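Local coordinates for 3-hexulose-6-phosphate synthase (Mycobacterium gastri, PDB 3AJX), which is a TIM-barrel enzyme of the HUMPS family and carries a bound magnesium ion, at residues 105-110 with 128-133. The protein carries 1 engineered substitution. Numbering follows the deposited sequence.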
ATOM      1  N   GLY A 105      -6.003 -13.908  10.729  1.00  8.97           N
ATOM      2  CA  GLY A 105      -6.530 -13.967   9.382  1.00  7.98           C
ATOM      3  C   GLY A 105      -6.221 -12.857   8.406  1.00  7.50           C
ATOM      4  O   GLY A 105      -5.891 -11.734   8.781  1.00  7.88           O
ATOM      5  N   VAL A 106      -6.345 -13.198   7.130  1.00  8.37           N
ATOM      6  CA  VAL A 106      -6.108 -12.261   6.053  1.00  7.87           C
ATOM      7  C   VAL A 106      -7.412 -11.878   5.379  1.00  9.35           C
ATOM      8  O   VAL A 106      -8.270 -12.726   5.119  1.00  9.07           O
ATOM      9  CB  VAL A 106      -5.182 -12.863   4.971  1.00  8.76           C
ATOM     10  CG1 VAL A 106      -5.154 -11.957   3.749  1.00  9.53           C
ATOM     11  CG2 VAL A 106      -3.781 -13.037   5.522  1.00 10.35           C
ATOM     12  N   VAL A 107      -7.553 -10.587   5.110  1.00  8.05           N
ATOM     13  CA  VAL A 107      -8.714 -10.069   4.416  1.00  6.67           C
ATOM     14  C   VAL A 107      -8.164  -9.527   3.110  1.00  6.37           C
ATOM     15  O   VAL A 107      -7.227  -8.733   3.110  1.00  7.72           O
ATOM     16  CB  VAL A 107      -9.379  -8.924   5.201  1.00  5.19           C
ATOM     17  CG1 VAL A 107     -10.482  -8.270   4.351  1.00  7.10           C
ATOM     18  CG2 VAL A 107      -9.952  -9.466   6.498  1.00  7.07           C
ATOM     19  N   VAL A 108      -8.711  -9.972   1.988  1.00  6.45           N
ATOM     20  CA  VAL A 108      -8.228  -9.467   0.714  1.00  5.93           C
ATOM     21  C   VAL A 108      -9.101  -8.286   0.303  1.00  7.38           C
ATOM     22  O   VAL A 108     -10.314  -8.421   0.152  1.00  7.58           O
ATOM     23  CB  VAL A 108      -8.254 -10.566  -0.371  1.00  7.34           C
ATOM     24  CG1 VAL A 108      -7.860  -9.976  -1.720  1.00  7.44           C
ATOM     25  CG2 VAL A 108      -7.291 -11.687   0.014  1.00  6.57           C
ATOM     26  N   ASP A 109      -8.471  -7.124   0.161  1.00  7.13           N
ATOM     27  CA  ASP A 109      -9.162  -5.896  -0.219  1.00  6.23           C
ATOM     28  C   ASP A 109      -9.259  -5.861  -1.740  1.00  7.41           C
ATOM     29  O   ASP A 109      -8.246  -5.750  -2.432  1.00  7.91           O
ATOM     30  CB  ASP A 109      -8.372  -4.685   0.288  1.00  7.80           C
ATOM     31  CG  ASP A 109      -9.135  -3.390   0.142  1.00 10.82           C
ATOM     32  OD1 ASP A 109     -10.013  -3.317  -0.739  1.00 11.31           O
ATOM     33  OD2 ASP A 109      -8.850  -2.440   0.900  1.00 13.64           O
ATOM     34  N   LEU A 110     -10.480  -5.955  -2.261  1.00  7.12           N
ATOM     35  CA  LEU A 110     -10.679  -5.969  -3.706  1.00  6.99           C
ATOM     36  C   LEU A 110     -10.812  -4.586  -4.335  1.00  8.79           C
ATOM     37  O   LEU A 110     -11.286  -4.452  -5.465  1.00  8.82           O
ATOM     38  CB  LEU A 110     -11.900  -6.837  -4.046  1.00  8.11           C
ATOM     39  CG  LEU A 110     -11.761  -8.303  -3.602  1.00  8.58           C
ATOM     40  CD1 LEU A 110     -13.048  -9.066  -3.878  1.00  8.62           C
ATOM     41  CD2 LEU A 110     -10.590  -8.961  -4.334  1.00  8.58           C
ATOM     42  N   ALA A 128      -7.950 -16.673   2.057  1.00 13.17           N
ATOM     43  CA  ALA A 128      -8.460 -15.453   2.674  1.00 14.28           C
ATOM     44  C   ALA A 128      -9.663 -15.778   3.565  1.00 14.66           C
ATOM     45  O   ALA A 128     -10.474 -16.636   3.222  1.00 14.25           O
ATOM     46  CB  ALA A 128      -8.864 -14.451   1.595  1.00 15.93           C
ATOM     47  N   LYS A 129      -9.770 -15.112   4.715  1.00 14.99           N
ATOM     48  CA  LYS A 129     -10.900 -15.336   5.618  1.00 15.41           C
ATOM     49  C   LYS A 129     -12.143 -14.776   4.937  1.00 16.64           C
ATOM     50  O   LYS A 129     -13.181 -15.440   4.837  1.00 16.96           O
ATOM     51  CB  LYS A 129     -10.659 -14.637   6.959  1.00 18.62           C
ATOM     52  CG  LYS A 129      -9.470 -15.188   7.730  1.00 20.15           C
ATOM     53  CD  LYS A 129      -9.646 -16.674   8.023  1.00 23.06           C
ATOM     54  CE  LYS A 129      -8.447 -17.249   8.760  1.00 23.07           C
ATOM     55  NZ  LYS A 129      -8.594 -18.716   8.973  1.00 24.64           N
ATOM     56  N   PHE A 130     -12.035 -13.535   4.484  1.00 14.42           N
ATOM     57  CA  PHE A 130     -13.108 -12.903   3.745  1.00 12.00           C
ATOM     58  C   PHE A 130     -12.503 -11.858   2.834  1.00 10.82           C
ATOM     59  O   PHE A 130     -11.306 -11.582   2.903  1.00 10.54           O
ATOM     60  CB  PHE A 130     -14.196 -12.297   4.662  1.00 13.52           C
ATOM     61  CG  PHE A 130     -13.701 -11.297   5.677  1.00 13.98           C
ATOM     62  CD1 PHE A 130     -13.209 -11.719   6.909  1.00 16.91           C
ATOM     63  CD2 PHE A 130     -13.830  -9.927   5.442  1.00 14.10           C
ATOM     64  CE1 PHE A 130     -12.863 -10.797   7.900  1.00 17.59           C
ATOM     65  CE2 PHE A 130     -13.485  -8.992   6.428  1.00 15.45           C
ATOM     66  CZ  PHE A 130     -13.003  -9.429   7.659  1.00 15.90           C
ATOM     67  N   VAL A 131     -13.321 -11.311   1.947  1.00  8.59           N
ATOM     68  CA  VAL A 131     -12.842 -10.298   1.026  1.00  7.91           C
ATOM     69  C   VAL A 131     -13.611  -9.025   1.294  1.00  8.70           C
ATOM     70  O   VAL A 131     -14.727  -9.063   1.812  1.00  9.34           O
ATOM     71  CB  VAL A 131     -13.054 -10.727  -0.447  1.00  8.99           C
ATOM     72  CG1 VAL A 131     -12.247 -11.983  -0.745  1.00  9.13           C
ATOM     73  CG2 VAL A 131     -14.529 -10.970  -0.714  1.00  9.00           C
ATOM     74  N   GLU A 132     -13.008  -7.895   0.958  1.00  8.21           N
ATOM     75  CA  GLU A 132     -13.667  -6.621   1.165  1.00  9.35           C
ATOM     76  C   GLU A 132     -14.094  -6.041  -0.171  1.00 10.20           C
ATOM     77  O   GLU A 132     -13.258  -5.758  -1.031  1.00  9.60           O
ATOM     78  CB  GLU A 132     -12.735  -5.647   1.896  1.00 11.82           C
ATOM     79  CG  GLU A 132     -13.395  -4.320   2.255  1.00 15.48           C
ATOM     80  CD  GLU A 132     -12.521  -3.429   3.123  1.00 19.69           C
ATOM     81  OE1 GLU A 132     -12.259  -3.794   4.289  1.00 20.67           O
ATOM     82  OE2 GLU A 132     -12.092  -2.363   2.633  1.00 22.08           O
ATOM     83  N   MET A 133     -15.407  -5.921  -0.357  1.00  9.04           N
ATOM     84  CA  MET A 133     -15.959  -5.333  -1.573  1.00 10.09           C
ATOM     85  C   MET A 133     -15.830  -3.863  -1.225  1.00 10.78           C
ATOM     86  O   MET A 133     -16.695  -3.267  -0.583  1.00 11.31           O
ATOM     87  CB  MET A 133     -17.412  -5.747  -1.758  1.00  9.56           C
ATOM     88  CG  MET A 133     -17.563  -7.224  -2.119  1.00  8.87           C
ATOM     89  SD  MET A 133     -16.587  -7.633  -3.584  1.00 11.74           S
ATOM     90  CE  MET A 133     -16.842  -9.415  -3.709  1.00 11.06           C
TER
HETATM   91  O   HOH W   1      -9.781  -1.929   3.766  1.00 29.58           O
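V107 sets one methyl, CG2, over a face of the F130 ring, displaced toward the rim; it lies 3.5 Å from the ring centroid and 22° off the normal, a CH-pi contact. The ring gets there because F130 CG takes the crowded place between backbone N and carbonyl carbon (chi1 56°), while V107 CG1, anti to its own N, meets the ring near CE2. V108 and V131 point to the other face of the sheet, where V108 CG2 lies 3.6 Å from A128 CB. The L110 side chain crosses V131 obliquely, CD1 3.8 Å from V131 CB, and the same CD1 meets the SD and CE of M133, whose side chain runs alongside L110. V108 and V131 both rest on V123 of helix 116-125, the helix that links these two parallel strands in a beta-alpha-beta crossover of the TIM barrel, whereas V107, F130, D109 and E132 face the barrel interior. Four backbone hydrogen bonds alternate between the two segments. V106 O receives K129 N at 2.8 Å, nearly along the C=O axis; V108 N donates to F130 O, V108 O accepts E132 N from above its carbonyl plane, and L110 N closes on E132 O. At the polar end the D109 and E132 side chains run side by side in the same direction, their carboxylate planes 52° apart, with D109 OD2 3.7 Å from E132 OE2. One water donates to both, 3.1 Å from D109 OD2 and 2.6 Å from E132 OE2, which probably eases the like-charge repulsion. I111 N holds D109 OD1 and H134 ND1 holds OD2, while the E132 side chain lies about 4 Å from the magnesium ion bound by E30 and D59.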